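Local coordinates for possible substrate binding protein of ABC transporter system (Rhodopseudomonas palustris, PDB 3N0X) that probably binds a branched-chain amino acid or related substrate for uptake by an ABC transporter, at residues A[67-71]-A[72-76]; A[306-309]-A[310-313]. All coordinates share one frame; numbering follows the deposited sequence.

In the fold
Interactions 1 and 2 lie at the ends of two different helices. Interaction 1 is the C-terminal end of helix 58-70 and its turn toward strand 76-79. Interaction 2 is the start of helix 307-314. Their centres are about 17 Å apart. A68, Y69, A74 and I76 are buried in interaction 1, and L310, I311 and A313 in interaction 2. E67, D306, E308 and K309 are exposed. The loop of K97, K98 and I99 serves both contacts. In interaction 1 the carbonyls of E67 and A68 take amides from the turn; in interaction 2 the side chain of D306 takes an amide of the first turn. E67 and D72 share K52, while E308 pairs with R117.

Interaction 1: A[67-71]-A[72-76]; sequences EAYQD and DGADI
A68 O takes the A74 N-H at 2.9 Å and E67 O takes the D72 N-H at 3.1 Å, so the chain folds back over the last turn of helix 58-70. E67 O also accepts from D71 N, so two amides share one carbonyl. The A74 donor is tilted 24° from the carbonyl plane of A68. G73 has positive phi and turns the chain out of the helix.

The D72 side chain lies along the helix end. Its CG is anti to the carbonyl carbon (chi1 -60°), and this brings OD2 to 3.5 Å from A68 CA. OD2 makes a salt bridge with K52, as does OE1 of E67. The two acidic oxygens, E67 OE1 and D72 OD2, are 4.6 Å apart, and the shared lysine probably offsets their repulsion. An alanine in place of D72 would probably leave K52 with E67 alone of these two carboxylates and lose the OD2 contact over A68 CA.

The methyl of A74 points back at the helix: its CB is 3.3 Å from A68 O and 4.3 Å from A68 CB. Both methyls also touch A8 of strand 5-11. The Y69 ring presents an edge to A74, with CD1 3.9 Å from A74 O. Y69 OH bonds to I99 O, while K98 NZ reaches both Y69 O and A74 O.

The helix ends in a turn with a positive-phi glycine. The turn links helix 58-70 to strand 76-79 in a right-handed beta-alpha-beta crossover of the Rossmann-like sheet of periplasmic binding proteins.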
# COMPACT_ATOMS: atom_id res chain seq x y z
N GLU A 67 16.73 -19.26 -6.02
CA GLU A 67 17.00 -19.65 -7.40
C GLU A 67 17.26 -18.44 -8.30
O GLU A 67 18.13 -18.46 -9.17
CB GLU A 67 15.82 -20.47 -7.95
CG GLU A 67 16.09 -21.01 -9.34
CD GLU A 67 14.99 -21.96 -9.81
OE1 GLU A 67 13.95 -21.47 -10.29
OE2 GLU A 67 15.21 -23.19 -9.73
N ALA A 68 16.52 -17.36 -8.07
CA ALA A 68 16.71 -16.15 -8.85
C ALA A 68 18.10 -15.58 -8.68
O ALA A 68 18.73 -15.19 -9.66
CB ALA A 68 15.65 -15.10 -8.48
N TYR A 69 18.55 -15.47 -7.45
CA TYR A 69 19.86 -14.94 -7.16
C TYR A 69 21.00 -15.86 -7.58
O TYR A 69 22.05 -15.39 -8.04
CB TYR A 69 19.98 -14.67 -5.68
CG TYR A 69 19.15 -13.51 -5.14
CD1 TYR A 69 18.98 -12.30 -5.85
CD2 TYR A 69 18.58 -13.60 -3.86
CE1 TYR A 69 18.25 -11.26 -5.29
CE2 TYR A 69 17.86 -12.59 -3.31
CZ TYR A 69 17.69 -11.41 -4.01
OH TYR A 69 16.96 -10.41 -3.44
N GLN A 70 20.82 -17.15 -7.38
CA GLN A 70 21.91 -18.12 -7.56
C GLN A 70 22.03 -18.84 -8.90
O GLN A 70 23.14 -19.22 -9.28
CB GLN A 70 21.75 -19.26 -6.55
CG GLN A 70 21.99 -18.78 -5.12
CD GLN A 70 21.51 -19.76 -4.07
OE1 GLN A 70 21.19 -20.90 -4.37
NE2 GLN A 70 21.44 -19.30 -2.82
N ASP A 71 20.91 -19.15 -9.53
CA ASP A 71 20.90 -19.84 -10.82
C ASP A 71 20.69 -18.83 -11.95
O ASP A 71 21.39 -18.87 -12.97
CB ASP A 71 19.77 -20.88 -10.90
CG ASP A 71 20.02 -22.07 -10.01
OD1 ASP A 71 20.48 -21.87 -8.86
OD2 ASP A 71 19.76 -23.21 -10.45
N ASP A 72 19.74 -17.92 -11.76
CA ASP A 72 19.43 -16.93 -12.80
C ASP A 72 20.40 -15.77 -12.77
O ASP A 72 20.42 -14.96 -13.69
CB ASP A 72 17.99 -16.43 -12.65
CG ASP A 72 16.97 -17.54 -12.78
OD1 ASP A 72 17.08 -18.31 -13.74
OD2 ASP A 72 16.06 -17.68 -11.93
N GLY A 73 21.17 -15.62 -11.70
CA GLY A 73 22.11 -14.52 -11.59
C GLY A 73 21.43 -13.15 -11.52
O GLY A 73 22.03 -12.13 -11.92
N ALA A 74 20.21 -13.10 -10.99
CA ALA A 74 19.54 -11.80 -10.84
C ALA A 74 20.38 -10.82 -10.04
O ALA A 74 20.98 -11.16 -9.01
CB ALA A 74 18.16 -12.00 -10.20
N ASP A 75 20.45 -9.58 -10.51
CA ASP A 75 21.17 -8.53 -9.83
C ASP A 75 20.39 -7.97 -8.65
O ASP A 75 20.97 -7.42 -7.72
CB ASP A 75 21.53 -7.42 -10.82
CG ASP A 75 22.41 -7.94 -11.98
OD1 ASP A 75 23.43 -8.62 -11.68
OD2 ASP A 75 22.09 -7.73 -13.17
N ILE A 76 19.07 -8.08 -8.72
CA ILE A 76 18.17 -7.48 -7.75
C ILE A 76 16.83 -8.17 -7.94
O ILE A 76 16.55 -8.72 -9.01
CB ILE A 76 18.10 -5.94 -7.98
CG1 ILE A 76 17.37 -5.24 -6.82
CG2 ILE A 76 17.51 -5.60 -9.33
CD1 ILE A 76 17.72 -3.75 -6.69

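Interaction 2: A[306-309]-A[310-313]; sequences DTEK and LIAA
D306 O accepts the L310 N-H at 3.0 Å and starts the backbone bonding of helix 307-314. D306 is the N-cap. Its CG is anti to the backbone N (chi1 173°), which swings the carboxylate round to the first turn. There OD2 takes the K309 N-H at 3.0 Å. The amide comes to the anti side of the oxygen, 25° out of the carboxylate plane. D306 N in turn bonds to S304 OG. The isobutyl group of L310 packs over the same end of the helix, with CG 3.4 Å from D306 O.

T307 O is bonded to I311 N at 2.9 Å, and the bond is nearly straight. The T307 methyl, CG2, meets I311 CD1 at 4.0 Å, and the two side chains run at a slant to each other. The threonine hydroxyl faces elsewhere and bonds to K97 O.

This N-capped helix follows the long helix 283-302 and packs against it, within the periplasmic binding protein fold. L310 touches A298 and A302 there, and A313 touches A302. L310 also reaches I99.

E308 O accepts from A312 N. The side chain bends at its second torsion (chi2 -58°) and lies beside I311, pointing the same way. OE2 comes to 4.0 Å from I311 CD1. It also makes a salt bridge with R117, which I311 touches as well. I311 CD1 thus touches both the threonine methyl and the glutamate oxygen.

K309 O accepts from A313 N at 2.9 Å. The A313 methyl, CB, lies 3.3 Å from K309 O. The lysine chain itself runs out extended on the exposed side of the helix and touches S304.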
# COMPACT_ATOMS: atom_id res chain seq x y z
N ASP A 306 26.68 -3.77 -8.22
CA ASP A 306 27.30 -4.24 -6.97
C ASP A 306 26.35 -3.91 -5.81
O ASP A 306 25.88 -2.78 -5.69
CB ASP A 306 28.63 -3.52 -6.74
CG ASP A 306 29.23 -3.83 -5.40
OD1 ASP A 306 29.77 -4.94 -5.24
OD2 ASP A 306 29.19 -2.97 -4.49
N THR A 307 26.07 -4.91 -4.97
CA THR A 307 25.10 -4.71 -3.90
C THR A 307 25.49 -3.58 -2.94
O THR A 307 24.66 -2.76 -2.61
CB THR A 307 24.84 -5.99 -3.14
OG1 THR A 307 24.29 -6.96 -4.06
CG2 THR A 307 23.87 -5.77 -1.98
N GLU A 308 26.74 -3.51 -2.49
CA GLU A 308 27.09 -2.44 -1.55
C GLU A 308 26.92 -1.06 -2.19
O GLU A 308 26.44 -0.14 -1.55
CB GLU A 308 28.51 -2.60 -0.97
CG GLU A 308 28.66 -3.77 0.01
CD GLU A 308 27.72 -3.66 1.18
OE1 GLU A 308 27.74 -2.60 1.88
OE2 GLU A 308 26.97 -4.62 1.41
N LYS A 309 27.23 -0.93 -3.49
CA LYS A 309 27.04 0.35 -4.18
C LYS A 309 25.56 0.70 -4.32
O LYS A 309 25.18 1.89 -4.18
CB LYS A 309 27.74 0.34 -5.56
CG LYS A 309 29.28 0.36 -5.47
CD LYS A 309 29.90 0.33 -6.87
CE LYS A 309 31.42 0.48 -6.81
NZ LYS A 309 32.04 0.25 -8.12
N LEU A 310 24.73 -0.31 -4.53
CA LEU A 310 23.28 -0.11 -4.64
C LEU A 310 22.69 0.32 -3.30
O LEU A 310 21.89 1.26 -3.26
CB LEU A 310 22.58 -1.36 -5.17
CG LEU A 310 22.79 -1.62 -6.67
CD1 LEU A 310 22.19 -2.99 -7.05
CD2 LEU A 310 22.22 -0.46 -7.48
N ILE A 311 23.08 -0.33 -2.19
CA ILE A 311 22.58 0.06 -0.87
C ILE A 311 22.93 1.53 -0.59
O ILE A 311 22.09 2.29 -0.12
CB ILE A 311 23.13 -0.86 0.28
CG1 ILE A 311 22.60 -2.28 0.10
CG2 ILE A 311 22.76 -0.31 1.68
CD1 ILE A 311 23.19 -3.31 1.11
N ALA A 312 24.19 1.90 -0.86
CA ALA A 312 24.66 3.26 -0.61
C ALA A 312 23.92 4.26 -1.46
O ALA A 312 23.62 5.38 -1.01
CB ALA A 312 26.21 3.37 -0.83
N ALA A 313 23.66 3.88 -2.71
CA ALA A 313 22.94 4.75 -3.63
C ALA A 313 21.46 4.91 -3.22
O ALA A 313 20.91 6.03 -3.28
CB ALA A 313 23.03 4.19 -5.07